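Aromatic-L-amino-acid decarboxylase (Catharanthus roseus, PDB 6EEW) catalyses the pyridoxal 5'-phosphate-dependent decarboxylation of L-tryptophan to tryptamine and of 5-hydroxy-L-tryptophan to serotonin. Local coordinates at residues A[39-44]-A[89-94]; A[200-205]-A[256-261]; A[223-226]-A[230-233]; A[448-451]-A[455-458]. One frame throughout, in Å; residues are numbered along the deposited sequence.

Contact 1: residues A[39-44]-A[89-94]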
loop_
_atom_site.group_PDB
_atom_site.type_symbol
_atom_site.label_atom_id
_atom_site.label_comp_id
_atom_site.label_asym_id
_atom_site.label_seq_id
_atom_site.Cartn_x
_atom_site.Cartn_y
_atom_site.Cartn_z
ATOM N N ALA A 39 13.269 -18.641 10.957
ATOM C CA ALA A 39 14.426 -18.500 11.826
ATOM C C ALA A 39 15.633 -19.190 11.217
ATOM O O ALA A 39 16.753 -18.672 11.285
ATOM C CB ALA A 39 14.120 -19.066 13.213
ATOM N N ASP A 40 15.428 -20.359 10.608
ATOM C CA ASP A 40 16.529 -21.035 9.931
ATOM C C ASP A 40 17.074 -20.190 8.782
ATOM O O ASP A 40 18.286 -20.173 8.533
ATOM C CB ASP A 40 16.062 -22.399 9.430
ATOM C CG ASP A 40 15.667 -23.331 10.567
ATOM O OD1 ASP A 40 15.754 -22.899 11.740
ATOM O OD2 ASP A 40 15.273 -24.491 10.288
ATOM N N TYR A 41 16.199 -19.470 8.076
ATOM C CA TYR A 41 16.692 -18.610 6.997
ATOM C C TYR A 41 17.512 -17.451 7.553
ATOM O O TYR A 41 18.572 -17.115 7.019
ATOM C CB TYR A 41 15.536 -18.089 6.134
ATOM C CG TYR A 41 15.932 -16.971 5.169
ATOM C CD1 TYR A 41 16.545 -17.250 3.947
ATOM C CD2 TYR A 41 15.686 -15.643 5.478
ATOM C CE1 TYR A 41 16.914 -16.219 3.070
ATOM C CE2 TYR A 41 16.051 -14.610 4.614
ATOM C CZ TYR A 41 16.662 -14.902 3.412
ATOM O OH TYR A 41 17.015 -13.860 2.566
ATOM N N TYR A 42 17.023 -16.810 8.612
ATOM C CA TYR A 42 17.800 -15.740 9.224
ATOM C C TYR A 42 19.133 -16.260 9.741
ATOM O O TYR A 42 20.135 -15.539 9.714
ATOM C CB TYR A 42 17.020 -15.088 10.361
ATOM C CG TYR A 42 15.947 -14.122 9.907
ATOM C CD1 TYR A 42 16.055 -13.459 8.698
ATOM C CD2 TYR A 42 14.847 -13.848 10.707
ATOM C CE1 TYR A 42 15.083 -12.566 8.287
ATOM C CE2 TYR A 42 13.873 -12.957 10.307
ATOM C CZ TYR A 42 13.995 -12.318 9.095
ATOM O OH TYR A 42 13.033 -11.424 8.684
ATOM N N LYS A 43 19.155 -17.501 10.226
ATOM C CA LYS A 43 20.377 -18.080 10.765
ATOM C C LYS A 43 21.371 -18.460 9.674
ATOM O O LYS A 43 22.584 -18.471 9.925
ATOM C CB LYS A 43 20.036 -19.317 11.593
ATOM C CG LYS A 43 21.240 -20.090 12.105
ATOM C CD LYS A 43 20.798 -21.312 12.893
ATOM C CE LYS A 43 20.291 -20.952 14.277
ATOM N NZ LYS A 43 20.058 -22.174 15.106
ATOM N N ASN A 44 20.892 -18.775 8.472
ATOM C CA ASN A 44 21.762 -19.313 7.431
ATOM C C ASN A 44 21.985 -18.389 6.237
ATOM O O ASN A 44 22.747 -18.754 5.333
ATOM C CB ASN A 44 21.213 -20.660 6.946
ATOM C CG ASN A 44 21.274 -21.747 8.027
ATOM O OD1 ASN A 44 22.252 -21.857 8.773
ATOM N ND2 ASN A 44 20.217 -22.550 8.111
ATOM N N MET A 89 16.234 -15.386 -5.135
ATOM C CA MET A 89 16.067 -14.144 -4.400
ATOM C C MET A 89 17.380 -13.380 -4.323
ATOM O O MET A 89 18.456 -13.974 -4.206
ATOM C CB MET A 89 15.588 -14.441 -2.976
ATOM C CG MET A 89 14.246 -15.115 -2.899
ATOM S SD MET A 89 12.909 -13.944 -3.177
ATOM C CE MET A 89 13.066 -12.905 -1.727
ATOM N N THR A 90 17.278 -12.048 -4.358
ATOM C CA THR A 90 18.352 -11.190 -3.867
ATOM C C THR A 90 18.160 -11.054 -2.370
ATOM O O THR A 90 17.107 -10.593 -1.919
ATOM C CB THR A 90 18.349 -9.815 -4.537
ATOM O OG1 THR A 90 18.721 -9.942 -5.913
ATOM C CG2 THR A 90 19.332 -8.877 -3.858
ATOM N N ASN A 91 19.161 -11.474 -1.600
ATOM C CA ASN A 91 18.995 -11.614 -0.157
ATOM C C ASN A 91 19.217 -10.268 0.535
ATOM O O ASN A 91 20.298 -9.945 1.034
ATOM C CB ASN A 91 19.915 -12.705 0.363
ATOM C CG ASN A 91 19.401 -14.098 0.019
ATOM O OD1 ASN A 91 18.399 -14.541 0.580
ATOM N ND2 ASN A 91 20.085 -14.791 -0.896
ATOM N N TRP A 92 18.147 -9.468 0.556
ATOM C CA TRP A 92 18.166 -8.189 1.250
ATOM C C TRP A 92 18.486 -8.340 2.731
ATOM O O TRP A 92 18.940 -7.375 3.357
ATOM C CB TRP A 92 16.821 -7.472 1.083
ATOM C CG TRP A 92 16.623 -6.802 -0.254
ATOM C CD1 TRP A 92 16.355 -7.406 -1.446
ATOM C CD2 TRP A 92 16.677 -5.393 -0.523
ATOM N NE1 TRP A 92 16.237 -6.462 -2.442
ATOM C CE2 TRP A 92 16.430 -5.219 -1.900
ATOM C CE3 TRP A 92 16.906 -4.259 0.267
ATOM C CZ2 TRP A 92 16.415 -3.963 -2.504
ATOM C CZ3 TRP A 92 16.884 -3.012 -0.333
ATOM C CH2 TRP A 92 16.651 -2.878 -1.705
ATOM N N MET A 93 18.233 -9.509 3.316
ATOM C CA MET A 93 18.463 -9.739 4.738
ATOM C C MET A 93 19.867 -10.239 5.049
ATOM O O MET A 93 20.156 -10.511 6.216
ATOM C CB MET A 93 17.444 -10.739 5.288
ATOM C CG MET A 93 16.034 -10.208 5.366
ATOM S SD MET A 93 15.955 -8.680 6.297
ATOM C CE MET A 93 15.960 -7.487 4.956
ATOM N N SER A 94 20.710 -10.443 4.046
ATOM C CA SER A 94 22.049 -10.940 4.306
ATOM C C SER A 94 22.872 -9.864 5.009
ATOM O O SER A 94 22.744 -8.678 4.690
ATOM C CB SER A 94 22.739 -11.358 3.011
ATOM O OG SER A 94 24.077 -11.759 3.262
#

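Contact 2: residues A[200-205]-A[256-261]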
loop_
_atom_site.group_PDB
_atom_site.type_symbol
_atom_site.label_atom_id
_atom_site.label_comp_id
_atom_site.label_asym_id
_atom_site.label_seq_id
_atom_site.Cartn_x
_atom_site.Cartn_y
_atom_site.Cartn_z
ATOM N N ASP A 200 17.835 17.814 -8.795
ATOM C CA ASP A 200 18.244 16.876 -9.836
ATOM C C ASP A 200 18.810 15.584 -9.266
ATOM O O ASP A 200 19.078 14.652 -10.032
ATOM C CB ASP A 200 19.256 17.534 -10.782
ATOM C CG ASP A 200 20.573 17.885 -10.092
ATOM O OD1 ASP A 200 20.754 17.505 -8.912
ATOM O OD2 ASP A 200 21.422 18.552 -10.722
ATOM N N GLN A 201 18.961 15.499 -7.951
ATOM C CA GLN A 201 19.347 14.282 -7.251
ATOM C C GLN A 201 18.146 13.432 -6.876
ATOM O O GLN A 201 18.312 12.380 -6.247
ATOM C CB GLN A 201 20.169 14.615 -5.995
ATOM C CG GLN A 201 21.428 15.391 -6.296
ATOM C CD GLN A 201 22.308 14.628 -7.245
ATOM O OE1 GLN A 201 22.658 13.479 -6.991
ATOM N NE2 GLN A 201 22.677 15.260 -8.349
ATOM N N THR A 202 16.944 13.904 -7.168
ATOM C CA THR A 202 15.727 13.117 -7.004
ATOM C C THR A 202 14.927 13.206 -8.298
ATOM O O THR A 202 13.867 13.832 -8.338
ATOM C CB THR A 202 14.913 13.617 -5.829
ATOM O OG1 THR A 202 14.555 14.982 -6.064
ATOM C CG2 THR A 202 15.732 13.507 -4.548
ATOM N N HIS A 203 15.459 12.625 -9.373
ATOM C CA HIS A 203 14.824 12.732 -10.680
ATOM C C HIS A 203 14.198 11.421 -11.144
ATOM O O HIS A 203 13.716 11.350 -12.279
ATOM C CB HIS A 203 15.819 13.219 -11.739
ATOM C CG HIS A 203 16.821 12.186 -12.148
ATOM N ND1 HIS A 203 17.912 11.855 -11.376
ATOM C CD2 HIS A 203 16.884 11.395 -13.246
ATOM C CE1 HIS A 203 18.611 10.912 -11.985
ATOM N NE2 HIS A 203 18.009 10.614 -13.122
ATOM N N THR A 204 14.201 10.377 -10.311
ATOM C CA THR A 204 13.564 9.126 -10.695
ATOM C C THR A 204 12.158 8.970 -10.141
ATOM O O THR A 204 11.287 8.437 -10.837
ATOM C CB THR A 204 14.402 7.936 -10.214
ATOM O OG1 THR A 204 15.796 8.219 -10.380
ATOM C CG2 THR A 204 14.049 6.690 -11.006
ATOM N N MET A 205 11.907 9.451 -8.931
ATOM C CA MET A 205 10.627 9.285 -8.249
ATOM C C MET A 205 9.779 10.546 -8.256
ATOM O O MET A 205 8.569 10.482 -8.489
ATOM C CB MET A 205 10.887 8.832 -6.802
ATOM C CG MET A 205 9.684 8.826 -5.854
ATOM S SD MET A 205 9.347 10.395 -5.017
ATOM C CE MET A 205 10.833 10.602 -4.033
ATOM N N CYS A 256 10.020 19.819 -3.268
ATOM C CA CYS A 256 10.395 18.588 -2.593
ATOM C C CYS A 256 11.843 18.750 -2.179
ATOM O O CYS A 256 12.744 18.668 -3.018
ATOM C CB CYS A 256 10.209 17.389 -3.516
ATOM S SG CYS A 256 10.562 15.809 -2.744
ATOM N N ALA A 257 12.067 18.983 -0.889
ATOM C CA ALA A 257 13.411 19.058 -0.334
ATOM C C ALA A 257 13.789 17.689 0.224
ATOM O O ALA A 257 13.101 17.158 1.106
ATOM C CB ALA A 257 13.480 20.128 0.751
ATOM N N THR A 258 14.904 17.144 -0.259
ATOM C CA THR A 258 15.337 15.794 0.073
ATOM C C THR A 258 16.436 15.802 1.131
ATOM O O THR A 258 17.478 16.449 0.962
ATOM C CB THR A 258 15.843 15.077 -1.168
ATOM O OG1 THR A 258 14.868 15.201 -2.206
ATOM C CG2 THR A 258 16.095 13.606 -0.856
ATOM N N LEU A 259 16.187 15.074 2.216
ATOM C CA LEU A 259 17.134 14.848 3.295
ATOM C C LEU A 259 17.674 13.432 3.126
ATOM O O LEU A 259 17.123 12.469 3.655
ATOM C CB LEU A 259 16.456 15.049 4.640
ATOM C CG LEU A 259 17.383 15.368 5.797
ATOM C CD1 LEU A 259 18.158 16.644 5.483
ATOM C CD2 LEU A 259 16.576 15.521 7.066
ATOM N N GLY A 260 18.751 13.303 2.355
ATOM C CA GLY A 260 19.371 12.014 2.127
ATOM C C GLY A 260 18.972 11.396 0.807
ATOM O O GLY A 260 18.212 10.422 0.764
ATOM N N THR A 261 19.484 11.956 -0.285
ATOM C CA THR A 261 19.148 11.440 -1.598
ATOM C C THR A 261 19.618 9.996 -1.766
ATOM O O THR A 261 20.538 9.529 -1.088
ATOM C CB THR A 261 19.743 12.331 -2.684
ATOM O OG1 THR A 261 21.175 12.270 -2.615
ATOM C CG2 THR A 261 19.254 13.762 -2.491
#

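Contact 3: residues A[223-226]-A[230-233]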
loop_
_atom_site.group_PDB
_atom_site.type_symbol
_atom_site.label_atom_id
_atom_site.label_comp_id
_atom_site.label_asym_id
_atom_site.label_seq_id
_atom_site.Cartn_x
_atom_site.Cartn_y
_atom_site.Cartn_z
ATOM N N ILE A 223 16.184 21.240 -10.087
ATOM C CA ILE A 223 17.174 22.243 -9.708
ATOM C C ILE A 223 18.573 21.658 -9.879
ATOM O O ILE A 223 18.932 20.684 -9.202
ATOM C CB ILE A 223 16.941 22.727 -8.274
ATOM C CG1 ILE A 223 15.490 23.149 -8.102
ATOM C CG2 ILE A 223 17.827 23.912 -7.987
ATOM C CD1 ILE A 223 15.054 23.181 -6.661
ATOM N N PRO A 224 19.385 22.216 -10.764
ATOM C CA PRO A 224 20.748 21.704 -10.942
ATOM C C PRO A 224 21.589 21.861 -9.681
ATOM O O PRO A 224 21.509 22.867 -8.974
ATOM C CB PRO A 224 21.301 22.561 -12.089
ATOM C CG PRO A 224 20.401 23.776 -12.131
ATOM C CD PRO A 224 19.054 23.278 -11.729
ATOM N N THR A 225 22.393 20.839 -9.402
ATOM C CA THR A 225 23.266 20.826 -8.245
ATOM C C THR A 225 24.677 20.491 -8.699
ATOM O O THR A 225 24.876 19.859 -9.739
ATOM C CB THR A 225 22.826 19.808 -7.197
ATOM O OG1 THR A 225 22.983 18.485 -7.726
ATOM C CG2 THR A 225 21.387 20.044 -6.788
ATOM N N THR A 226 25.653 20.935 -7.913
ATOM C CA THR A 226 27.060 20.773 -8.248
ATOM C C THR A 226 27.838 20.249 -7.047
ATOM O O THR A 226 27.393 20.324 -5.891
ATOM C CB THR A 226 27.662 22.093 -8.741
ATOM O OG1 THR A 226 27.829 22.975 -7.629
ATOM C CG2 THR A 226 26.746 22.748 -9.766
ATOM N N ASP A 230 28.078 19.798 -2.502
ATOM C CA ASP A 230 27.902 18.364 -2.285
ATOM C C ASP A 230 26.580 17.870 -2.866
ATOM O O ASP A 230 25.939 16.973 -2.307
ATOM C CB ASP A 230 28.005 18.005 -0.804
ATOM C CG ASP A 230 29.379 18.338 -0.219
ATOM O OD1 ASP A 230 30.378 18.306 -0.981
ATOM O OD2 ASP A 230 29.459 18.590 1.007
ATOM N N PHE A 231 26.171 18.466 -3.990
ATOM C CA PHE A 231 24.962 18.080 -4.720
ATOM C C PHE A 231 23.716 18.228 -3.859
ATOM O O PHE A 231 22.759 17.461 -3.989
ATOM C CB PHE A 231 25.073 16.659 -5.281
ATOM C CG PHE A 231 26.265 16.464 -6.178
ATOM C CD1 PHE A 231 26.283 17.004 -7.458
ATOM C CD2 PHE A 231 27.370 15.751 -5.738
ATOM C CE1 PHE A 231 27.384 16.837 -8.288
ATOM C CE2 PHE A 231 28.467 15.575 -6.562
ATOM C CZ PHE A 231 28.477 16.119 -7.837
ATOM N N GLY A 232 23.765 19.169 -2.926
ATOM C CA GLY A 232 22.575 19.643 -2.261
ATOM C C GLY A 232 22.059 20.883 -2.949
ATOM O O GLY A 232 22.794 21.541 -3.684
ATOM N N ILE A 233 20.776 21.183 -2.756
ATOM C CA ILE A 233 20.182 22.340 -3.423
ATOM C C ILE A 233 20.799 23.634 -2.902
ATOM O O ILE A 233 20.892 23.862 -1.689
ATOM C CB ILE A 233 18.657 22.343 -3.253
ATOM C CG1 ILE A 233 18.043 21.145 -3.984
ATOM C CG2 ILE A 233 18.073 23.652 -3.792
ATOM C CD1 ILE A 233 16.526 21.147 -4.010
#

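Contact 4: residues A[448-451]-A[455-458]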
loop_
_atom_site.group_PDB
_atom_site.type_symbol
_atom_site.label_atom_id
_atom_site.label_comp_id
_atom_site.label_asym_id
_atom_site.label_seq_id
_atom_site.Cartn_x
_atom_site.Cartn_y
_atom_site.Cartn_z
ATOM N N MET A 448 33.348 -7.584 -10.162
ATOM C CA MET A 448 34.044 -8.652 -9.447
ATOM C C MET A 448 33.460 -8.841 -8.049
ATOM O O MET A 448 33.162 -9.969 -7.623
ATOM C CB MET A 448 35.537 -8.337 -9.372
ATOM C CG MET A 448 36.212 -8.190 -10.725
ATOM S SD MET A 448 37.927 -7.644 -10.581
ATOM C CE MET A 448 38.668 -9.023 -9.703
ATOM N N LEU A 449 33.279 -7.734 -7.323
ATOM C CA LEU A 449 32.738 -7.823 -5.972
ATOM C C LEU A 449 31.421 -8.580 -5.973
ATOM O O LEU A 449 31.252 -9.565 -5.246
ATOM C CB LEU A 449 32.547 -6.422 -5.391
ATOM C CG LEU A 449 33.825 -5.684 -4.996
ATOM C CD1 LEU A 449 33.515 -4.222 -4.773
ATOM C CD2 LEU A 449 34.425 -6.299 -3.744
ATOM N N ASN A 450 30.486 -8.146 -6.819
ATOM C CA ASN A 450 29.156 -8.747 -6.804
ATOM C C ASN A 450 29.200 -10.190 -7.290
ATOM O O ASN A 450 28.470 -11.047 -6.775
ATOM C CB ASN A 450 28.195 -7.902 -7.632
ATOM C CG ASN A 450 27.838 -6.595 -6.948
ATOM O OD1 ASN A 450 27.815 -6.505 -5.717
ATOM N ND2 ASN A 450 27.564 -5.572 -7.741
ATOM N N SER A 451 30.055 -10.480 -8.271
ATOM C CA SER A 451 30.206 -11.842 -8.761
ATOM C C SER A 451 30.708 -12.782 -7.680
ATOM O O SER A 451 30.478 -13.994 -7.771
ATOM C CB SER A 451 31.168 -11.858 -9.947
ATOM O OG SER A 451 30.693 -11.023 -10.987
ATOM N N VAL A 455 29.000 -10.541 -1.379
ATOM C CA VAL A 455 28.686 -9.140 -1.126
ATOM C C VAL A 455 27.829 -8.639 -2.274
ATOM O O VAL A 455 27.928 -9.131 -3.400
ATOM C CB VAL A 455 29.971 -8.289 -0.956
ATOM C CG1 VAL A 455 30.842 -8.375 -2.191
ATOM C CG2 VAL A 455 29.614 -6.839 -0.686
ATOM N N TYR A 456 26.972 -7.663 -1.982
ATOM C CA TYR A 456 26.213 -6.959 -3.008
ATOM C C TYR A 456 26.328 -5.468 -2.750
ATOM O O TYR A 456 25.906 -4.986 -1.692
ATOM C CB TYR A 456 24.743 -7.386 -3.012
ATOM C CG TYR A 456 23.925 -6.763 -4.125
ATOM C CD1 TYR A 456 24.514 -6.395 -5.332
ATOM C CD2 TYR A 456 22.562 -6.542 -3.971
ATOM C CE1 TYR A 456 23.762 -5.820 -6.362
ATOM C CE2 TYR A 456 21.803 -5.967 -4.990
ATOM C CZ TYR A 456 22.409 -5.609 -6.183
ATOM O OH TYR A 456 21.663 -5.045 -7.199
ATOM N N MET A 457 26.844 -4.741 -3.735
ATOM C CA MET A 457 26.904 -3.288 -3.705
ATOM C C MET A 457 26.421 -2.778 -5.045
ATOM O O MET A 457 26.664 -3.409 -6.081
ATOM C CB MET A 457 28.321 -2.749 -3.439
ATOM C CG MET A 457 28.942 -3.211 -2.142
ATOM S SD MET A 457 30.733 -2.960 -2.081
ATOM C CE MET A 457 30.908 -1.281 -2.671
ATOM N N THR A 458 25.712 -1.656 -5.017
ATOM C CA THR A 458 25.387 -0.930 -6.232
ATOM C C THR A 458 26.315 0.267 -6.403
ATOM O O THR A 458 27.122 0.610 -5.532
ATOM C CB THR A 458 23.923 -0.481 -6.249
ATOM O OG1 THR A 458 23.611 0.221 -5.041
ATOM C CG2 THR A 458 22.997 -1.678 -6.418
#

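Contact 1: residues A[39-44]-A[89-94]
Tyr41, on the last turns of the N-terminal helix 24-44, reaches out to Asn91, the first residue of a type I beta turn that runs to Ser94. The pair joins the N-terminal extension characteristic of the group II decarboxylases to a loop beside the tryptophan pocket. The phenol arrives end-on: its ring is swung out from the helix by a chi1 of 168°, which sets CG opposite the backbone N, and the hydroxyl leads. Tyr41 OH donates to Asn91 OD1 across a short 2.5 Å, in the carbonyl plane and on a lone pair, and OD1 also lies in the plane of the phenol ring at its edge. Ring and amide are nevertheless turned 36° against each other. The other end of the same amide is held too, since Asn91 ND2 binds Pro49 O. Replacing Tyr41 by a phenylalanine would probably leave Asn91 OD1 without its donor and the amide less firmly fixed in rotation.

Met93, two residues on from Asn91, touches both tyrosines. It stands at about a right angle to Tyr41, with CB 4.2 Å from Tyr41 CE2, but runs alongside Tyr42. The hydroxyl of Tyr42 looks across the dimer interface and bonds Ala118 O of the second subunit as well as Tyr324 OH of its own chain, while Asp40 forms a salt bridge with Arg28 of that subunit. Trp92, between Asn91 and Met93 in the turn, touches the bound tryptophan. Where Met93 meets Tyr42, its CG comes in at the ring edge, 3.9 Å from Tyr42 CE1.

Contact 2: residues A[200-205]-A[256-261]
Two neighbouring parallel strands of the seven-stranded sheet, 194-199 and 251-258, end side by side, and the loop after the first meets the end of the second and its following loop, Thr202 against Thr258 and Gln201 against Thr261. No hydrogen bond crosses between the segments. Thr202 and Thr258 reach toward each other tip to tip, the methyl of one against the hydroxyl of the other: Thr202 CG2 lies 3.0 Å from Thr258 OG1, so close that the exact fit is doubtful. Thr202 takes this pose because chi1 near 60° turns OG1 back between its backbone N and carbonyl carbon, where it bonds Ser199 O, and leaves CG2 to face the strand. Thr258 OG1 is buried by the contact and has no polar partner in the model.

Thr261 repeats the division of labour. Its hydroxyl turns to Ala266 N, while CG2 packs 3.7 Å from Gln201 CB and 4.1 Å from Thr202 CG2. The Gln201 chain then bends away at chi2, so that NE2 donates to Asp200 OD1 at 3.0 Å, meeting it from above the carboxylate plane.

Both loops carry residues of the active site. His203, which binds L-tryptophan, follows Thr202, and Thr262, a probable pyridoxal 5'-phosphate ligand, follows Thr261. Loops gathered in this way at the carboxyl ends of parallel strands are typical of the cofactor site in fold-type I pyridoxal phosphate enzymes.

Contact 3: residues A[223-226]-A[230-233]
Thr225 and Phe231 are brought together by their first torsions: in Thr225, a chi1 of 67° tucks OG1 between the backbone N and the carbonyl carbon, leaving it to face the phenyl edge and sending CG2 toward Gly232, and in Phe231 CG stands opposite the carbonyl carbon. The two side chains cross at about a right angle, and Thr225 OG1 lies in the plane of the phenyl ring at its edge, 3.6 Å from Phe231 CD1. The polar partners of that hydroxyl are Asp200 OD1 and Gln201 NE2. One face of the ring rests on the carbonyl group of Thr226, with Thr226 C 3.6 Å from Phe231 CD1.

The same carbonyl closes the loop: Phe231 N donates to Thr226 O at 2.9 Å, the donor standing above the carbonyl plane. Left-handed backbone conformations at Asp230 and Phe231 help the chain reverse, so the segments run 161° apart. This turnback begins the beta-alpha-beta crossover that leads from edge strand 220-223 through helix 235-247 to strand 251-258.

Thr225 CG2 lies 3.7 Å from Gly232 O. Beyond it the contact is apolar: Ile223 and Ile233 cross at about a right angle, their CD1 atoms meeting at 3.7 Å, while Ile223 also packs on Val237, Leu238 and Met241 of the helix.

Contact 4: residues A[448-451]-A[455-458]
Asn450 grips the backbone of Met457 with both ends of its amide. Met457 N donates to Asn450 OD1 at 2.8 Å and a nearly straight 164°, on a lone pair in the carbonyl plane. In return Asn450 ND2 gives a hydrogen to Met457 O at 2.9 Å, and that oxygen lies in the plane of the amide. One side chain thus answers the N-H and C=O of a single residue, as the neighbouring strand does at a hydrogen-bonded pair of an antiparallel sheet. A chi1 of -72°, with CG opposite the carbonyl carbon, carries the amide from the last turn of helix 438-451 toward the returning chain. An aspartate in place of Asn450 would probably leave Met457 O without its donor and set a second acceptor against it.

Tyr456 flanks the amide. Its ring plane is turned 65° from that of Asn450 and offers an edge, with Tyr456 CD1 3.3 Å from Asn450 OD1. Farther out the contact is hydrocarbon and sulfur. Val455 CG1 presses on the helix backbone, 3.3 Å from Leu449 O, and lies 4.1 Å from Leu449 CB. Leu449 CD1 meets Met457 SD at 4.1 Å. Leu449 and Met457 both pack on Leu468 of strand 465-471, and helix 479-496 lies against Leu449 and Val455.

In the C-terminal helix-and-sheet region, then, the turn from helix 438-451 toward strand 459-462 is fixed by a planar two-bond clasp that satisfies the N-H and C=O of the buried Met457 just before the strand begins, with an apolar layer beside it.

Overall arrangement
Contacts 1, 2 and 4 are buried; contact 3, at the sheet's edge, is only partly so. Contacts 2 and 3 share one neighbourhood, their centres about 10 Å apart: Asp200 N probably bonds Ile223 O at 3.1 Å, tying the loop of one to the strand end of the other. Contacts 1 and 4 also touch, Thr90 CG2 packing 4.0 Å from Tyr456 CE2, which brings the loop 89-94 against the C-terminal segment 455-458; contacts 1 and 3 lie on opposite sides of the chain's centre. Chemistry follows place: a side-chain bond at the dimer-facing helix, methyl packing at the strand ends, a backbone bond in the edge loop, and an amide clasp after the C-terminal helix.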